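Local atomic coordinates of Rab GDP dissociation inhibitor alpha (PDB entry 6C87), a protein that probably acts like other Rab GDIs, binding prenylated GDP-bound Rab GTPases, slowing nucleotide release and extracting them from membranes. Residues A[61-66]-A[389-394]; A[274-279]-A[407-412]; A[397-402]-A[411-416]. One frame throughout, in Å; residues are numbered along the deposited sequence.

Contact 1: residues A[61-66]-A[389-394]; sequences EKFRGQ and EKFVYI
F63 meets F391 with a face of its ring and Y393 with its edge, and the three rings form an aromatic cluster. CB of F391 lies over the centre of one face of the F63 ring, 4.1 Å from the centroid, in a CH-pi contact. The F63 and F391 rings themselves lean obliquely, and CD1 of F391 reaches F63 CB at 3.6 Å. Y393 meets the F63 ring at its rim: CZ of F63 touches Y393 CD1, also at 3.6 Å, and the two ring planes are almost perpendicular (87°). CG of K62 lies over the opposite face of F63, toward the rim, while CE of the same lysine brushes Y393 CE1. A flat, bulky phenylalanine suits a place where aliphatic carbons lie over both faces and another ring meets its rim.

R64 supplies the polar half. Its chain bends at chi2 (-77°), and its guanidinium lies across F391, the two planes 35° apart, with F391 CE1 3.8 Å above the guanidinium plane near its rim. NH2 donates to K390 O at 3.1 Å, with the oxygen in the guanidinium plane although the nitrogen stands above the carbonyl plane. The same NH2 forms a salt bridge with OE1 of E389, though the N-H points poorly at the oxygen, so the hydrogen bond within it is weak. NH1 adds a weak bond to K390 O and another to a water that accepts from V392 N. Arginine fits because one planar cation can serve a carbonyl, a carboxylate and a water while resting on a ring.

The contact thus lays the last turn of helix 56-64 against strand 389-400, whose backbone pairs with strand 302-315. M59 and F60 extend the packing along the helix, L84 borders K62 and Y393, and Y393 OH bonds to E50 O.

Contact 2: residues A[274-279]-A[407-412]; sequences GHVVGV and DGVFIS
The carbonyl oxygen of D407 is approached from several directions by H275 and V276. V276 N donates to D407 O at 3.1 Å with an angle of 154°. CA of H275 adds a longer C-H...O contact, and the imidazole presents a face, with D407 O 3.4 Å above the ring centre. CG of H275 stands anti to the backbone N (chi1 -165°), and the ring is fixed further by ND1, which donates to V276 O at 2.8 Å with that oxygen close to the ring plane. Histidine suits the place by offering both a flat face and an N-H.

G408 has a positive phi, easy for glycine, and having no side chain it can bring CA to 3.5 Å from H275 NE2. Beyond it, V276 and V409 meet methyl to methyl through their CG2 atoms, the side chains crossing at about a right angle; both valines also rest on V291 and Y270, which suits compact branched residues. D407 turns its carboxylate from H275: OD1 receives a weak bond from V409 N, and OD2 makes a salt bridge with K301.

The contact joins the turn leading into edge strand 409-411 of the parallel five-stranded sheet to the start of strand 276-281 in the three-stranded antiparallel sheet, where V277 and G278 form a classic beta bulge opposite V269. A parallel sheet of order 3-2-1-4-5 with such an antiparallel insertion is characteristic of the Rossmann-like fold GDI shares with FAD-dependent oxidoreductases.

Contact 3: residues A[397-402]-A[411-416]; sequences TYAPLE and ISKSYD
The phenol ring of Y398 has S414 OG at its edge, near the ring plane, with CD1 the closest ring atom at 4.1 Å; P295 and V302 also pack on this side chain. The serine oxygen is drawn there by the backbone beside the ring. Y398 N donates to S414 OG at 2.8 Å, and in return S414 N donates to Y398 O at 3.1 Å. This second bond is nearly straight (173°) and lies in the plane of the carbonyl. OG of S414 stands anti to its own carbonyl carbon (chi1 -58°), the rotation that presents it to Y398 N. Serine suits the position because its short side chain lets an oxygen take the place of a backbone carbonyl, while its CB still packs on T397 CB at 3.8 Å.

Farther along, P400 rests on I411. The side chains slide past one another in opposite directions, CB to CB at 3.7 Å, and P400 CG lies 3.5 Å from I411 O. Proline can offer this edge of the strand a compact apolar ring but no N-H. I411 also touches V302 and F298. CG of K413 comes loosely near A399 CB before the extended lysine chain leads away. A water then bridges E402 O and I411 N.

T397 and A399 direct their backbone bonds to strand 302-315, so the N-H and C=O of Y398 point to 411-416 on the other edge of the strand. With one backbone bond, one serine hydroxyl, one proline and one water along the run, the chemistry implies an edge held by mixed polar and apolar links, without the repeating backbone pairing of a continued sheet.

In the fold
All three contacts belong to the GDP dissociation inhibitor fold and draw on the chain between residues 389 and 416. Contacts 1 and 3 use the two ends of strand 389-400 in the large mixed sheet, their centres about 25 Å apart. Contact 3 shares I411 and S412 with contact 2, whose centre is about 15 Å away, where strand 409-411 edges the parallel sheet. Contacts 1 and 2 do not touch, with centres about 35 Å apart; segment 274-279 falls between the two partners of contact 1, and both partners of contact 3 come after those of contact 1. One late run of chain therefore links helix 56-64, the mixed sheet, the parallel sheet and the small antiparallel sheet.

Contact 1: residues A[61-66]-A[389-394]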
# COMPACT_ATOMS: atom_id res chain seq x y z
N GLU A 61 -7.06 41.11 28.67
CA GLU A 61 -7.05 42.10 27.59
C GLU A 61 -7.98 41.68 26.46
O GLU A 61 -8.78 42.48 25.96
CB GLU A 61 -5.62 42.32 27.07
N LYS A 62 -7.96 40.39 26.10
CA LYS A 62 -8.77 39.93 24.97
C LYS A 62 -10.26 39.96 25.29
O LYS A 62 -11.07 40.38 24.45
CB LYS A 62 -8.33 38.52 24.56
CG LYS A 62 -9.14 37.90 23.43
CD LYS A 62 -8.54 36.59 22.96
CE LYS A 62 -9.31 35.99 21.78
NZ LYS A 62 -9.12 36.76 20.52
N PHE A 63 -10.65 39.53 26.49
CA PHE A 63 -12.07 39.33 26.80
C PHE A 63 -12.69 40.41 27.68
O PHE A 63 -13.91 40.40 27.85
CB PHE A 63 -12.28 37.96 27.44
CG PHE A 63 -12.01 36.83 26.52
CD1 PHE A 63 -12.97 36.43 25.60
CD2 PHE A 63 -10.78 36.18 26.53
CE1 PHE A 63 -12.72 35.38 24.72
CE2 PHE A 63 -10.52 35.13 25.66
CZ PHE A 63 -11.50 34.73 24.75
N ARG A 64 -11.89 41.31 28.26
CA ARG A 64 -12.46 42.29 29.18
C ARG A 64 -12.13 43.73 28.80
O ARG A 64 -12.90 44.64 29.12
CB ARG A 64 -12.01 42.01 30.61
CG ARG A 64 -12.38 40.63 31.10
CD ARG A 64 -13.86 40.53 31.47
NE ARG A 64 -14.06 39.49 32.47
CZ ARG A 64 -14.50 38.28 32.16
NH1 ARG A 64 -14.79 37.99 30.89
NH2 ARG A 64 -14.66 37.36 33.10
N GLY A 65 -11.02 43.95 28.12
CA GLY A 65 -10.63 45.30 27.74
C GLY A 65 -9.14 45.57 27.90
O GLY A 65 -8.42 44.85 28.59
N GLN A 66 -8.68 46.63 27.24
CA GLN A 66 -7.29 47.04 27.34
C GLN A 66 -6.90 47.42 28.76
O GLN A 66 -5.75 47.23 29.16
CB GLN A 66 -7.03 48.22 26.39
N GLU A 389 -13.76 32.57 37.18
CA GLU A 389 -13.78 33.44 36.01
C GLU A 389 -14.24 32.64 34.81
O GLU A 389 -13.93 31.46 34.68
CB GLU A 389 -12.42 34.08 35.69
CG GLU A 389 -12.04 35.22 36.59
CD GLU A 389 -12.88 36.46 36.35
OE1 GLU A 389 -13.63 36.49 35.34
OE2 GLU A 389 -12.78 37.41 37.15
N LYS A 390 -15.02 33.31 33.96
CA LYS A 390 -15.62 32.70 32.78
C LYS A 390 -15.41 33.61 31.58
O LYS A 390 -15.70 34.81 31.64
CB LYS A 390 -17.10 32.43 33.04
CG LYS A 390 -17.81 31.74 31.92
CD LYS A 390 -19.31 31.62 32.17
CE LYS A 390 -19.92 32.96 32.56
NZ LYS A 390 -21.36 32.99 32.21
N PHE A 391 -14.93 33.04 30.48
CA PHE A 391 -14.70 33.79 29.24
C PHE A 391 -15.47 33.15 28.10
O PHE A 391 -15.29 31.96 27.83
CB PHE A 391 -13.22 33.84 28.88
CG PHE A 391 -12.33 34.29 29.99
CD1 PHE A 391 -12.14 35.65 30.23
CD2 PHE A 391 -11.68 33.36 30.78
CE1 PHE A 391 -11.30 36.07 31.25
CE2 PHE A 391 -10.84 33.77 31.81
CZ PHE A 391 -10.65 35.14 32.04
N VAL A 392 -16.29 33.94 27.42
CA VAL A 392 -17.07 33.45 26.28
C VAL A 392 -16.30 33.71 24.99
O VAL A 392 -16.02 34.86 24.65
CB VAL A 392 -18.46 34.11 26.23
CG1 VAL A 392 -19.20 33.62 25.00
CG2 VAL A 392 -19.25 33.75 27.47
N TYR A 393 -15.99 32.64 24.27
CA TYR A 393 -15.16 32.69 23.07
C TYR A 393 -15.93 32.04 21.92
O TYR A 393 -15.97 30.81 21.81
CB TYR A 393 -13.83 32.00 23.33
CG TYR A 393 -12.81 32.13 22.21
CD1 TYR A 393 -12.60 33.34 21.57
CD2 TYR A 393 -12.07 31.03 21.81
CE1 TYR A 393 -11.66 33.45 20.55
CE2 TYR A 393 -11.13 31.13 20.80
CZ TYR A 393 -10.93 32.34 20.17
OH TYR A 393 -10.00 32.43 19.16
N ILE A 394 -16.55 32.86 21.08
CA ILE A 394 -17.35 32.40 19.95
C ILE A 394 -16.58 32.67 18.66
O ILE A 394 -16.07 33.78 18.45
CB ILE A 394 -18.72 33.08 19.94
CG1 ILE A 394 -19.41 32.86 21.29
CG2 ILE A 394 -19.57 32.54 18.80
CD1 ILE A 394 -20.65 33.69 21.49
O HOH W 1 -16.35 36.68 28.55

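Contact 2: residues A[274-279]-A[407-412]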
# COMPACT_ATOMS: atom_id res chain seq x y z
N GLY A 274 -5.16 31.70 -13.07
CA GLY A 274 -5.65 31.66 -11.71
C GLY A 274 -4.83 30.86 -10.73
O GLY A 274 -5.25 30.71 -9.57
N HIS A 275 -3.68 30.32 -11.14
CA HIS A 275 -2.84 29.53 -10.25
C HIS A 275 -1.82 30.42 -9.54
O HIS A 275 -1.36 31.43 -10.08
CB HIS A 275 -2.11 28.43 -11.01
CG HIS A 275 -1.51 27.39 -10.12
ND1 HIS A 275 -0.36 27.60 -9.39
CD2 HIS A 275 -1.89 26.11 -9.85
CE1 HIS A 275 -0.06 26.51 -8.70
NE2 HIS A 275 -0.98 25.59 -8.96
N VAL A 276 -1.47 30.03 -8.31
CA VAL A 276 -0.53 30.80 -7.52
C VAL A 276 0.84 30.77 -8.18
O VAL A 276 1.30 29.73 -8.67
CB VAL A 276 -0.43 30.25 -6.09
CG1 VAL A 276 0.26 31.25 -5.16
CG2 VAL A 276 -1.79 29.90 -5.58
N VAL A 277 1.51 31.92 -8.16
CA VAL A 277 2.91 31.99 -8.57
C VAL A 277 3.78 32.66 -7.53
O VAL A 277 5.01 32.47 -7.55
CB VAL A 277 3.05 32.72 -9.93
CG1 VAL A 277 2.42 31.89 -11.04
CG2 VAL A 277 2.42 34.11 -9.87
N GLY A 278 3.21 33.42 -6.60
CA GLY A 278 3.99 34.08 -5.58
C GLY A 278 3.08 34.73 -4.56
O GLY A 278 1.86 34.84 -4.76
N VAL A 279 3.69 35.16 -3.46
CA VAL A 279 3.02 35.94 -2.43
C VAL A 279 3.81 37.23 -2.26
O VAL A 279 5.04 37.21 -2.25
CB VAL A 279 2.91 35.16 -1.10
CG1 VAL A 279 2.19 35.99 -0.05
CG2 VAL A 279 2.22 33.82 -1.32
N ASP A 407 -6.07 25.62 -8.33
CA ASP A 407 -5.44 26.93 -8.16
C ASP A 407 -4.16 26.91 -7.33
O ASP A 407 -3.46 27.93 -7.29
CB ASP A 407 -6.43 27.92 -7.52
CG ASP A 407 -6.99 27.41 -6.22
OD1 ASP A 407 -6.83 26.20 -5.92
OD2 ASP A 407 -7.59 28.22 -5.49
N GLY A 408 -3.82 25.79 -6.69
CA GLY A 408 -2.64 25.74 -5.86
C GLY A 408 -2.79 26.31 -4.47
O GLY A 408 -1.79 26.47 -3.77
N VAL A 409 -4.01 26.63 -4.04
CA VAL A 409 -4.27 27.20 -2.72
C VAL A 409 -4.92 26.13 -1.87
O VAL A 409 -6.09 25.78 -2.07
CB VAL A 409 -5.17 28.45 -2.80
CG1 VAL A 409 -5.35 29.05 -1.41
CG2 VAL A 409 -4.59 29.46 -3.76
N PHE A 410 -4.17 25.61 -0.90
CA PHE A 410 -4.63 24.53 -0.04
C PHE A 410 -4.99 25.12 1.32
O PHE A 410 -4.11 25.59 2.05
CB PHE A 410 -3.56 23.44 0.07
CG PHE A 410 -3.18 22.88 -1.26
CD1 PHE A 410 -2.17 23.46 -2.01
CD2 PHE A 410 -3.85 21.79 -1.79
CE1 PHE A 410 -1.82 22.95 -3.26
CE2 PHE A 410 -3.51 21.28 -3.04
CZ PHE A 410 -2.49 21.86 -3.77
N ILE A 411 -6.28 25.09 1.65
CA ILE A 411 -6.82 25.77 2.83
C ILE A 411 -7.28 24.74 3.85
O ILE A 411 -7.89 23.72 3.49
CB ILE A 411 -7.97 26.72 2.46
CG1 ILE A 411 -7.55 27.62 1.29
CG2 ILE A 411 -8.38 27.56 3.66
CD1 ILE A 411 -8.65 28.53 0.78
N SER A 412 -6.98 25.00 5.12
CA SER A 412 -7.42 24.13 6.20
C SER A 412 -8.84 24.48 6.63
O SER A 412 -9.36 25.56 6.35
CB SER A 412 -6.48 24.25 7.40
OG SER A 412 -6.49 25.57 7.94

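Contact 3: residues A[397-402]-A[411-416]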
# COMPACT_ATOMS: atom_id res chain seq x y z
N THR A 397 -16.70 29.28 11.82
CA THR A 397 -15.97 28.18 11.22
C THR A 397 -16.10 28.23 9.71
O THR A 397 -17.12 28.69 9.17
CB THR A 397 -16.45 26.83 11.77
OG1 THR A 397 -17.85 26.66 11.50
CG2 THR A 397 -16.25 26.78 13.26
N TYR A 398 -15.05 27.79 9.01
CA TYR A 398 -15.02 27.90 7.56
C TYR A 398 -14.42 26.64 6.96
O TYR A 398 -13.68 25.90 7.61
CB TYR A 398 -14.21 29.11 7.08
CG TYR A 398 -14.75 30.45 7.51
CD1 TYR A 398 -14.37 31.02 8.73
CD2 TYR A 398 -15.64 31.15 6.71
CE1 TYR A 398 -14.86 32.25 9.13
CE2 TYR A 398 -16.14 32.38 7.10
CZ TYR A 398 -15.74 32.93 8.31
OH TYR A 398 -16.24 34.15 8.71
N ALA A 399 -14.72 26.44 5.69
CA ALA A 399 -14.19 25.34 4.91
C ALA A 399 -13.95 25.84 3.49
O ALA A 399 -14.71 26.68 2.99
CB ALA A 399 -15.14 24.14 4.88
N PRO A 400 -12.89 25.35 2.83
CA PRO A 400 -12.57 25.85 1.49
C PRO A 400 -13.57 25.39 0.44
O PRO A 400 -14.21 24.34 0.58
CB PRO A 400 -11.18 25.26 1.23
CG PRO A 400 -11.12 24.05 2.11
CD PRO A 400 -11.89 24.39 3.33
N LEU A 401 -13.70 26.20 -0.61
CA LEU A 401 -14.59 25.86 -1.72
C LEU A 401 -13.99 24.79 -2.62
O LEU A 401 -14.70 23.89 -3.09
CB LEU A 401 -14.90 27.11 -2.53
CG LEU A 401 -15.55 28.29 -1.80
CD1 LEU A 401 -15.49 29.55 -2.66
CD2 LEU A 401 -16.97 27.95 -1.42
N GLU A 402 -12.69 24.86 -2.89
CA GLU A 402 -12.00 23.91 -3.74
C GLU A 402 -10.87 23.26 -2.96
O GLU A 402 -10.40 23.79 -1.94
CB GLU A 402 -11.47 24.58 -5.02
N ILE A 411 -6.28 25.09 1.65
CA ILE A 411 -6.82 25.77 2.83
C ILE A 411 -7.28 24.74 3.85
O ILE A 411 -7.89 23.72 3.49
CB ILE A 411 -7.97 26.72 2.46
CG1 ILE A 411 -7.55 27.62 1.29
CG2 ILE A 411 -8.38 27.56 3.66
CD1 ILE A 411 -8.65 28.53 0.78
N SER A 412 -6.98 25.00 5.12
CA SER A 412 -7.42 24.13 6.20
C SER A 412 -8.84 24.48 6.63
O SER A 412 -9.36 25.56 6.35
CB SER A 412 -6.48 24.25 7.40
OG SER A 412 -6.49 25.57 7.94
N LYS A 413 -9.46 23.53 7.33
CA LYS A 413 -10.74 23.77 7.96
C LYS A 413 -10.54 24.42 9.33
O LYS A 413 -9.51 24.24 9.97
CB LYS A 413 -11.53 22.47 8.11
CG LYS A 413 -11.94 21.86 6.78
CD LYS A 413 -12.67 20.55 6.98
CE LYS A 413 -13.07 19.96 5.64
NZ LYS A 413 -13.72 18.64 5.80
N SER A 414 -11.53 25.20 9.75
CA SER A 414 -11.54 25.69 11.12
C SER A 414 -11.66 24.51 12.08
O SER A 414 -12.23 23.46 11.76
CB SER A 414 -12.70 26.65 11.33
OG SER A 414 -12.61 27.74 10.43
N TYR A 415 -11.17 24.70 13.29
CA TYR A 415 -11.21 23.62 14.26
C TYR A 415 -12.63 23.46 14.79
O TYR A 415 -13.26 24.44 15.19
CB TYR A 415 -10.21 23.88 15.39
CG TYR A 415 -8.80 23.96 14.86
CD1 TYR A 415 -8.15 22.82 14.42
CD2 TYR A 415 -8.13 25.17 14.79
CE1 TYR A 415 -6.86 22.88 13.92
CE2 TYR A 415 -6.84 25.25 14.29
CZ TYR A 415 -6.21 24.10 13.85
OH TYR A 415 -4.92 24.16 13.35
N ASP A 416 -13.12 22.22 14.79
CA ASP A 416 -14.46 21.95 15.27
C ASP A 416 -14.45 21.91 16.80
O ASP A 416 -13.42 22.07 17.45
CB ASP A 416 -15.00 20.66 14.64
CG ASP A 416 -14.21 19.40 15.03
OD1 ASP A 416 -13.52 19.38 16.07
OD2 ASP A 416 -14.26 18.43 14.26
O HOH W 2 -8.15 24.14 -0.79